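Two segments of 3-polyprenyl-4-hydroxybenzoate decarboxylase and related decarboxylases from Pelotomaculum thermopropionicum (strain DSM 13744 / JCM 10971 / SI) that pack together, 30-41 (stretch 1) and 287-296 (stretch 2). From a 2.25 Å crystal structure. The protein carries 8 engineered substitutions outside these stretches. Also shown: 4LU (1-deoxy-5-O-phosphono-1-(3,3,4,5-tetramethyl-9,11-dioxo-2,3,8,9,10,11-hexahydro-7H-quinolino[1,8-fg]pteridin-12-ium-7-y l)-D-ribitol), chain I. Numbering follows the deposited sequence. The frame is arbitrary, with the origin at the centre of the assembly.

Stretch 1, residues 30-41: EIAALGKQADGI
Stretch 2, residues 287-296: HTIIPASREH

A helix can be fixed to a distant loop by two unlike devices, an aliphatic plug where its backbone is bare and a charged residue that receives an unpaired amide, and this small contact, burying 318 Å² in total, uses both. E30 to K36 are helical, with phi/psi near -65/-40, and E30 itself lies beyond reach of the other stretch. I31 (chi1 m, chi2 t) points its CA-to-CB bond toward the loop; its CG2 lies 4.4 Å from CG2 of T288, whose chi1 is t. A32 sets the first register point, its CA 6.3 Å from the CA of I290, and its O lies 3.9 Å from I290 CD1 while also accepting the helical bond from K36 N at 2.8 Å.

A33 turns away and the end of L34 leads away, so the next meeting is at G35. Here I290, in extended conformation (-80/124) with chi1 m and chi2 t, brings its CD1 to 3.6 Å from G35 CA. A CB on G35 would fall 2.3 Å from that same CD1, a clash; the absent side chain is what lets the methyl settle on the helix backbone.

Q37 is at -75/-17, A38 at -98/-3, and D39 (-54/124, chi1 t) directs its CA-to-CB bond toward stretch 2. Its CA is 6.2 Å from the CA of S293. D39 OD1 accepts a hydrogen bond from R294 N at 2.8 Å, with a nearly straight N-H...O angle of 163°; R294 N is a first-turn helix amide, a class that lacks a partner in the preceding helical turn. The same OD1 lies 3.5 Å from S293 CB. D39 OD2 accepts a hydrogen bond from a water at 3.0 Å, and that water also donates to A292 O (2.7 Å) and accepts from R294 NH1 (3.0 Å).

The receiving loop is internally braced. I290 to S293 forms a type II turn, with P291 at -63/146, A292 at 59/14 and S293 N bonded to I290 O at 3.1 Å. S293 (chi1 p) is the N-cap: its OG accepts from H296 N at 3.2 Å and donates to I290 O at 2.8 Å.

G40 (79/-7) closes the contact, its CA 5.9 Å from the CA of R294 and 4.3 Å from R294 CG. Its backbone angles alone call for glycine, since a CB would jam against the preceding carbonyl O. R294 (chi1 m, chi2 m, chi3 t) starts toward stretch 1, but its end leads away.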

ATOM      1  N   GLU B  30      -7.901 -19.741  17.756  1.00 53.62           N
ATOM      2  CA  GLU B  30      -8.865 -18.655  17.712  1.00 56.50           C
ATOM      3  C   GLU B  30      -8.316 -17.332  18.190  1.00 45.86           C
ATOM      4  O   GLU B  30      -8.716 -16.276  17.662  1.00 52.30           O
ATOM      5  CB  GLU B  30     -10.143 -18.990  18.487  1.00 63.65           C
ATOM      6  CG  GLU B  30     -10.968 -20.102  17.858  1.00 76.17           C
ATOM      7  CD  GLU B  30     -12.378 -20.202  18.446  1.00 79.41           C
ATOM      8  OE1 GLU B  30     -12.598 -19.771  19.608  1.00 73.26           O
ATOM      9  OE2 GLU B  30     -13.273 -20.698  17.706  1.00 82.37           O
ATOM     10  N   ILE B  31      -7.473 -17.345  19.227  1.00 49.27           N
ATOM     11  CA  ILE B  31      -6.909 -16.068  19.729  1.00 48.83           C
ATOM     12  C   ILE B  31      -6.105 -15.418  18.603  1.00 42.51           C
ATOM     13  O   ILE B  31      -6.218 -14.220  18.383  1.00 42.80           O
ATOM     14  CB  ILE B  31      -6.016 -16.265  20.977  1.00 53.47           C
ATOM     15  CG1 ILE B  31      -6.887 -16.487  22.203  1.00 50.29           C
ATOM     16  CG2 ILE B  31      -5.099 -15.051  21.206  1.00 49.87           C
ATOM     17  CD1 ILE B  31      -6.126 -16.841  23.458  1.00 52.24           C
ATOM     18  N   ALA B  32      -5.326 -16.229  17.878  1.00 41.23           N
ATOM     19  CA  ALA B  32      -4.473 -15.700  16.811  1.00 42.09           C
ATOM     20  C   ALA B  32      -5.314 -15.185  15.675  1.00 46.23           C
ATOM     21  O   ALA B  32      -5.027 -14.133  15.095  1.00 46.75           O
ATOM     22  CB  ALA B  32      -3.525 -16.791  16.322  1.00 41.76           C
ATOM     23  N   ALA B  33      -6.368 -15.935  15.346  1.00 48.04           N
ATOM     24  CA  ALA B  33      -7.271 -15.555  14.286  1.00 44.48           C
ATOM     25  C   ALA B  33      -8.003 -14.284  14.553  1.00 47.83           C
ATOM     26  O   ALA B  33      -8.111 -13.412  13.684  1.00 52.32           O
ATOM     27  CB  ALA B  33      -8.242 -16.687  14.025  1.00 53.63           C
ATOM     28  N   LEU B  34      -8.518 -14.120  15.764  1.00 51.92           N
ATOM     29  CA  LEU B  34      -9.150 -12.847  16.096  1.00 42.77           C
ATOM     30  C   LEU B  34      -8.125 -11.757  16.207  1.00 41.41           C
ATOM     31  O   LEU B  34      -8.352 -10.613  15.779  1.00 42.39           O
ATOM     32  CB  LEU B  34      -9.916 -13.011  17.393  1.00 56.27           C
ATOM     33  CG  LEU B  34     -11.118 -13.940  17.211  1.00 58.71           C
ATOM     34  CD1 LEU B  34     -11.551 -14.613  18.514  1.00 60.72           C
ATOM     35  CD2 LEU B  34     -12.219 -13.083  16.605  1.00 61.53           C
ATOM     36  N   GLY B  35      -6.969 -12.071  16.793  1.00 43.75           N
ATOM     37  CA  GLY B  35      -5.885 -11.080  16.883  1.00 44.86           C
ATOM     38  C   GLY B  35      -5.399 -10.519  15.550  1.00 38.07           C
ATOM     39  O   GLY B  35      -5.061  -9.298  15.459  1.00 40.39           O
ATOM     40  N   LYS B  36      -5.384 -11.371  14.519  1.00 42.29           N
ATOM     41  CA  LYS B  36      -4.993 -10.941  13.168  1.00 50.70           C
ATOM     42  C   LYS B  36      -5.960  -9.916  12.575  1.00 49.56           C
ATOM     43  O   LYS B  36      -5.562  -9.014  11.851  1.00 52.10           O
ATOM     44  CB  LYS B  36      -4.789 -12.130  12.208  1.00 50.98           C
ATOM     45  N   GLN B  37      -7.234 -10.033  12.894  1.00 53.32           N
ATOM     46  CA  GLN B  37      -8.217  -9.058  12.377  1.00 53.96           C
ATOM     47  C   GLN B  37      -8.130  -7.734  13.093  1.00 46.21           C
ATOM     48  O   GLN B  37      -8.630  -6.763  12.591  1.00 47.81           O
ATOM     49  CB  GLN B  37      -9.638  -9.600  12.461  1.00 51.30           C
ATOM     50  CG  GLN B  37      -9.840 -10.849  11.612  1.00 55.03           C
ATOM     51  CD  GLN B  37     -11.145 -11.546  11.875  1.00 49.99           C
ATOM     52  OE1 GLN B  37     -12.158 -10.901  11.953  1.00 48.63           O
ATOM     53  NE2 GLN B  37     -11.126 -12.864  11.925  1.00 53.68           N
ATOM     54  N   ALA B  38      -7.505  -7.684  14.251  1.00 44.23           N
ATOM     55  CA  ALA B  38      -7.326  -6.392  14.952  1.00 47.01           C
ATOM     56  C   ALA B  38      -5.951  -5.788  14.707  1.00 43.46           C
ATOM     57  O   ALA B  38      -5.675  -4.691  15.154  1.00 44.79           O
ATOM     58  CB  ALA B  38      -7.573  -6.596  16.440  1.00 49.07           C
ATOM     59  N   ASP B  39      -5.098  -6.502  13.978  1.00 50.21           N
ATOM     60  CA  ASP B  39      -3.667  -6.164  13.818  1.00 48.06           C
ATOM     61  C   ASP B  39      -3.545  -4.722  13.334  1.00 45.51           C
ATOM     62  O   ASP B  39      -4.124  -4.353  12.340  1.00 49.30           O
ATOM     63  CB  ASP B  39      -3.027  -7.139  12.792  1.00 50.39           C
ATOM     64  CG  ASP B  39      -1.493  -7.013  12.677  1.00 50.37           C
ATOM     65  OD1 ASP B  39      -0.799  -6.555  13.625  1.00 48.16           O
ATOM     66  OD2 ASP B  39      -0.980  -7.413  11.608  1.00 53.45           O
ATOM     67  N   GLY B  40      -2.809  -3.909  14.064  1.00 46.84           N
ATOM     68  CA  GLY B  40      -2.633  -2.528  13.705  1.00 55.53           C
ATOM     69  C   GLY B  40      -3.784  -1.579  14.047  1.00 59.61           C
ATOM     70  O   GLY B  40      -3.610  -0.362  13.861  1.00 61.21           O
ATOM     71  N   ILE B  41      -4.948  -2.070  14.516  1.00 55.65           N
ATOM     72  CA  ILE B  41      -6.057  -1.134  14.829  1.00 66.33           C
ATOM     73  C   ILE B  41      -6.221  -1.053  16.343  1.00 55.23           C
ATOM     74  O   ILE B  41      -6.217   0.024  16.901  1.00 61.74           O
ATOM     75  CB  ILE B  41      -7.396  -1.363  14.040  1.00 68.38           C
ATOM     76  CG1 ILE B  41      -8.547  -1.884  14.934  1.00 84.08           C
ATOM     77  CG2 ILE B  41      -7.171  -2.195  12.782  1.00 66.82           C
ATOM     78  CD1 ILE B  41      -9.900  -2.066  14.245  1.00 85.75           C
ATOM     79  N   HIS B 287       0.307 -12.178  28.279  1.00 40.04           N
ATOM     80  CA  HIS B 287       0.528 -11.415  27.028  1.00 40.53           C
ATOM     81  C   HIS B 287       1.102 -12.370  25.974  1.00 42.31           C
ATOM     82  O   HIS B 287       2.049 -13.131  26.230  1.00 38.98           O
ATOM     83  CB  HIS B 287       1.470 -10.275  27.298  1.00 39.88           C
ATOM     84  CG  HIS B 287       1.888  -9.522  26.086  1.00 39.01           C
ATOM     85  ND1 HIS B 287       3.131  -8.958  25.978  1.00 37.87           N
ATOM     86  CD2 HIS B 287       1.237  -9.222  24.947  1.00 36.36           C
ATOM     87  CE1 HIS B 287       3.208  -8.292  24.842  1.00 37.60           C
ATOM     88  NE2 HIS B 287       2.070  -8.439  24.201  1.00 34.91           N
ATOM     89  N   THR B 288       0.478 -12.395  24.795  1.00 39.27           N
ATOM     90  CA  THR B 288       1.084 -13.112  23.689  1.00 40.89           C
ATOM     91  C   THR B 288       1.352 -12.163  22.526  1.00 34.01           C
ATOM     92  O   THR B 288       0.638 -11.164  22.363  1.00 29.98           O
ATOM     93  CB  THR B 288       0.239 -14.309  23.258  1.00 42.16           C
ATOM     94  OG1 THR B 288       1.071 -15.158  22.471  1.00 41.13           O
ATOM     95  CG2 THR B 288      -1.033 -13.891  22.480  1.00 39.64           C
ATOM     96  N   ILE B 289       2.402 -12.459  21.770  1.00 29.24           N
ATOM     97  CA  ILE B 289       2.689 -11.706  20.548  1.00 33.40           C
ATOM     98  C   ILE B 289       2.412 -12.674  19.418  1.00 35.05           C
ATOM     99  O   ILE B 289       2.964 -13.770  19.382  1.00 37.15           O
ATOM    100  CB  ILE B 289       4.142 -11.219  20.526  1.00 35.17           C
ATOM    101  CG1 ILE B 289       4.323 -10.028  21.498  1.00 35.10           C
ATOM    102  CG2 ILE B 289       4.555 -10.794  19.141  1.00 32.49           C
ATOM    103  CD1 ILE B 289       5.803  -9.782  21.846  1.00 31.85           C
ATOM    104  N   ILE B 290       1.530 -12.290  18.517  1.00 36.25           N
ATOM    105  CA  ILE B 290       1.208 -13.137  17.370  1.00 36.56           C
ATOM    106  C   ILE B 290       2.321 -12.949  16.349  1.00 33.88           C
ATOM    107  O   ILE B 290       2.627 -11.810  15.984  1.00 33.47           O
ATOM    108  CB  ILE B 290      -0.115 -12.726  16.766  1.00 35.88           C
ATOM    109  CG1 ILE B 290      -1.239 -13.034  17.774  1.00 41.35           C
ATOM    110  CG2 ILE B 290      -0.386 -13.520  15.501  1.00 41.87           C
ATOM    111  CD1 ILE B 290      -2.514 -12.271  17.425  1.00 42.90           C
ATOM    112  N   PRO B 291       2.975 -14.038  15.923  1.00 35.36           N
ATOM    113  CA  PRO B 291       4.096 -13.820  15.003  1.00 35.48           C
ATOM    114  C   PRO B 291       3.676 -13.197  13.684  1.00 35.52           C
ATOM    115  O   PRO B 291       2.565 -13.448  13.175  1.00 36.07           O
ATOM    116  CB  PRO B 291       4.615 -15.221  14.784  1.00 38.19           C
ATOM    117  CG  PRO B 291       4.370 -15.872  16.102  1.00 36.65           C
ATOM    118  CD  PRO B 291       2.972 -15.438  16.419  1.00 36.49           C
ATOM    119  N   ALA B 292       4.564 -12.381  13.158  1.00 35.15           N
ATOM    120  CA  ALA B 292       4.323 -11.514  12.025  1.00 37.44           C
ATOM    121  C   ALA B 292       3.203 -10.462  12.126  1.00 36.57           C
ATOM    122  O   ALA B 292       2.829  -9.854  11.120  1.00 35.84           O
ATOM    123  CB  ALA B 292       4.139 -12.369  10.769  1.00 39.82           C
ATOM    124  N   SER B 293       2.692 -10.195  13.319  1.00 34.62           N
ATOM    125  CA  SER B 293       1.810  -9.047  13.552  1.00 32.53           C
ATOM    126  C   SER B 293       2.634  -7.753  13.544  1.00 29.05           C
ATOM    127  O   SER B 293       3.862  -7.768  13.601  1.00 28.37           O
ATOM    128  CB  SER B 293       1.107  -9.170  14.920  1.00 30.88           C
ATOM    129  OG  SER B 293       2.049  -9.113  15.968  1.00 32.25           O
ATOM    130  N   ARG B 294       1.947  -6.636  13.490  1.00 27.60           N
ATOM    131  CA  ARG B 294       2.568  -5.304  13.596  1.00 34.73           C
ATOM    132  C   ARG B 294       3.336  -5.131  14.871  1.00 33.36           C
ATOM    133  O   ARG B 294       4.421  -4.574  14.861  1.00 35.38           O
ATOM    134  CB  ARG B 294       1.523  -4.196  13.435  1.00 37.93           C
ATOM    135  CG  ARG B 294       0.968  -4.036  12.008  1.00 41.21           C
ATOM    136  CD  ARG B 294       2.108  -3.693  11.085  1.00 41.27           C
ATOM    137  NE  ARG B 294       1.632  -3.110   9.824  1.00 41.49           N
ATOM    138  CZ  ARG B 294       1.458  -3.772   8.685  1.00 41.14           C
ATOM    139  NH1 ARG B 294       1.711  -5.120   8.552  1.00 36.04           N
ATOM    140  NH2 ARG B 294       1.073  -3.061   7.636  1.00 42.84           N
ATOM    141  N   GLU B 295       2.817  -5.698  15.957  1.00 34.20           N
ATOM    142  CA  GLU B 295       3.492  -5.671  17.233  1.00 32.31           C
ATOM    143  C   GLU B 295       4.827  -6.425  17.143  1.00 33.05           C
ATOM    144  O   GLU B 295       5.852  -5.941  17.635  1.00 36.24           O
ATOM    145  CB  GLU B 295       2.574  -6.269  18.304  1.00 37.01           C
ATOM    146  CG  GLU B 295       3.104  -6.358  19.720  1.00 35.62           C
ATOM    147  CD  GLU B 295       2.129  -7.091  20.716  1.00 42.55           C
ATOM    148  OE1 GLU B 295       1.354  -8.030  20.332  1.00 36.08           O
ATOM    149  OE2 GLU B 295       2.156  -6.720  21.933  1.00 41.08           O
ATOM    150  N   HIS B 296       4.810  -7.613  16.560  1.00 27.75           N
ATOM    151  CA  HIS B 296       6.029  -8.374  16.389  1.00 32.55           C
ATOM    152  C   HIS B 296       7.019  -7.617  15.496  1.00 34.25           C
ATOM    153  O   HIS B 296       8.155  -7.425  15.875  1.00 35.40           O
ATOM    154  CB  HIS B 296       5.728  -9.730  15.783  1.00 35.97           C
ATOM    155  CG  HIS B 296       6.915 -10.613  15.619  1.00 38.11           C
ATOM    156  ND1 HIS B 296       6.913 -11.688  14.769  1.00 42.83           N
ATOM    157  CD2 HIS B 296       8.152 -10.564  16.157  1.00 43.80           C
ATOM    158  CE1 HIS B 296       8.076 -12.315  14.840  1.00 46.63           C
ATOM    159  NE2 HIS B 296       8.855 -11.639  15.664  1.00 45.61           N
TER
HETATM  160  C9  4LU I 503      12.206 -11.251  18.965  1.00 56.45           C
HETATM  161  C8  4LU I 503      10.827 -10.931  19.143  1.00 49.77           C
HETATM  162  C7  4LU I 503       9.814 -11.892  19.057  1.00 47.98           C
HETATM  163  C10 4LU I 503      14.436 -14.239  18.480  1.00 57.01           C
HETATM  164  C6  4LU I 503      10.188 -13.262  18.519  1.00 50.55           C
HETATM  165  N3  4LU I 503      15.263 -16.845  19.044  1.00 57.60           N
HETATM  166  C2  4LU I 503      16.183 -15.830  18.965  1.00 58.97           C
HETATM  167  C13 4LU I 503       7.720 -14.381  18.232  1.00 50.40           C
HETATM  168  C5  4LU I 503       9.226 -14.477  18.377  1.00 51.50           C
HETATM  169  C1  4LU I 503      11.133 -15.787  17.540  1.00 53.93           C
HETATM  170  O2  4LU I 503      17.413 -16.084  19.160  1.00 59.62           O
HETATM  171  N1  4LU I 503      15.773 -14.554  18.701  1.00 56.51           N
HETATM  172  C4  4LU I 503      13.926 -16.642  18.847  1.00 57.66           C
HETATM  173  O4  4LU I 503      13.113 -17.596  18.945  1.00 55.60           O
HETATM  174  C4A 4LU I 503      13.447 -15.249  18.535  1.00 55.83           C
HETATM  175  N5  4LU I 503      12.060 -14.932  18.352  1.00 55.88           N
HETATM  176  C3  4LU I 503       9.846 -15.756  17.932  1.00 56.76           C
HETATM  177  C12 4LU I 503       9.192 -14.939  19.863  1.00 54.10           C
HETATM  178  C5A 4LU I 503      11.617 -13.591  18.515  1.00 50.93           C
HETATM  179  C7M 4LU I 503       8.350 -11.498  19.245  1.00 53.52           C
HETATM  180  C8M 4LU I 503      10.549  -9.495  19.497  1.00 52.53           C
HETATM  181  C9A 4LU I 503      12.665 -12.537  18.610  1.00 52.64           C
HETATM  182  N10 4LU I 503      14.017 -12.904  18.246  1.00 50.44           N
HETATM  183  C1' 4LU I 503      15.074 -11.900  18.136  1.00 54.91           C
HETATM  184  C2' 4LU I 503      15.856 -11.542  19.421  1.00 56.20           C
HETATM  185  O2' 4LU I 503      15.021 -11.367  20.571  1.00 55.03           O
HETATM  186  C3' 4LU I 503      16.570 -10.223  19.172  1.00 57.27           C
HETATM  187  O3' 4LU I 503      17.280 -10.293  17.933  1.00 54.84           O
HETATM  188  C4' 4LU I 503      17.484  -9.833  20.338  1.00 58.26           C
HETATM  189  O4' 4LU I 503      17.831  -8.416  20.375  1.00 47.19           O
HETATM  190  C5' 4LU I 503      18.797 -10.592  20.419  1.00 58.22           C
HETATM  191  O5' 4LU I 503      19.380  -9.984  21.591  1.00 62.64           O
HETATM  192  P   4LU I 503      20.965 -10.070  21.946  1.00 61.63           P
HETATM  193  O2P 4LU I 503      21.137  -9.503  23.367  1.00 59.05           O
HETATM  194  O3P 4LU I 503      21.313 -11.586  21.940  1.00 50.87           O
HETATM  195  O1P 4LU I 503      21.637  -9.201  20.882  1.00 60.88           O
HETATM  196  O   HOH W   1       1.619  -7.591  10.216  1.00 37.00           O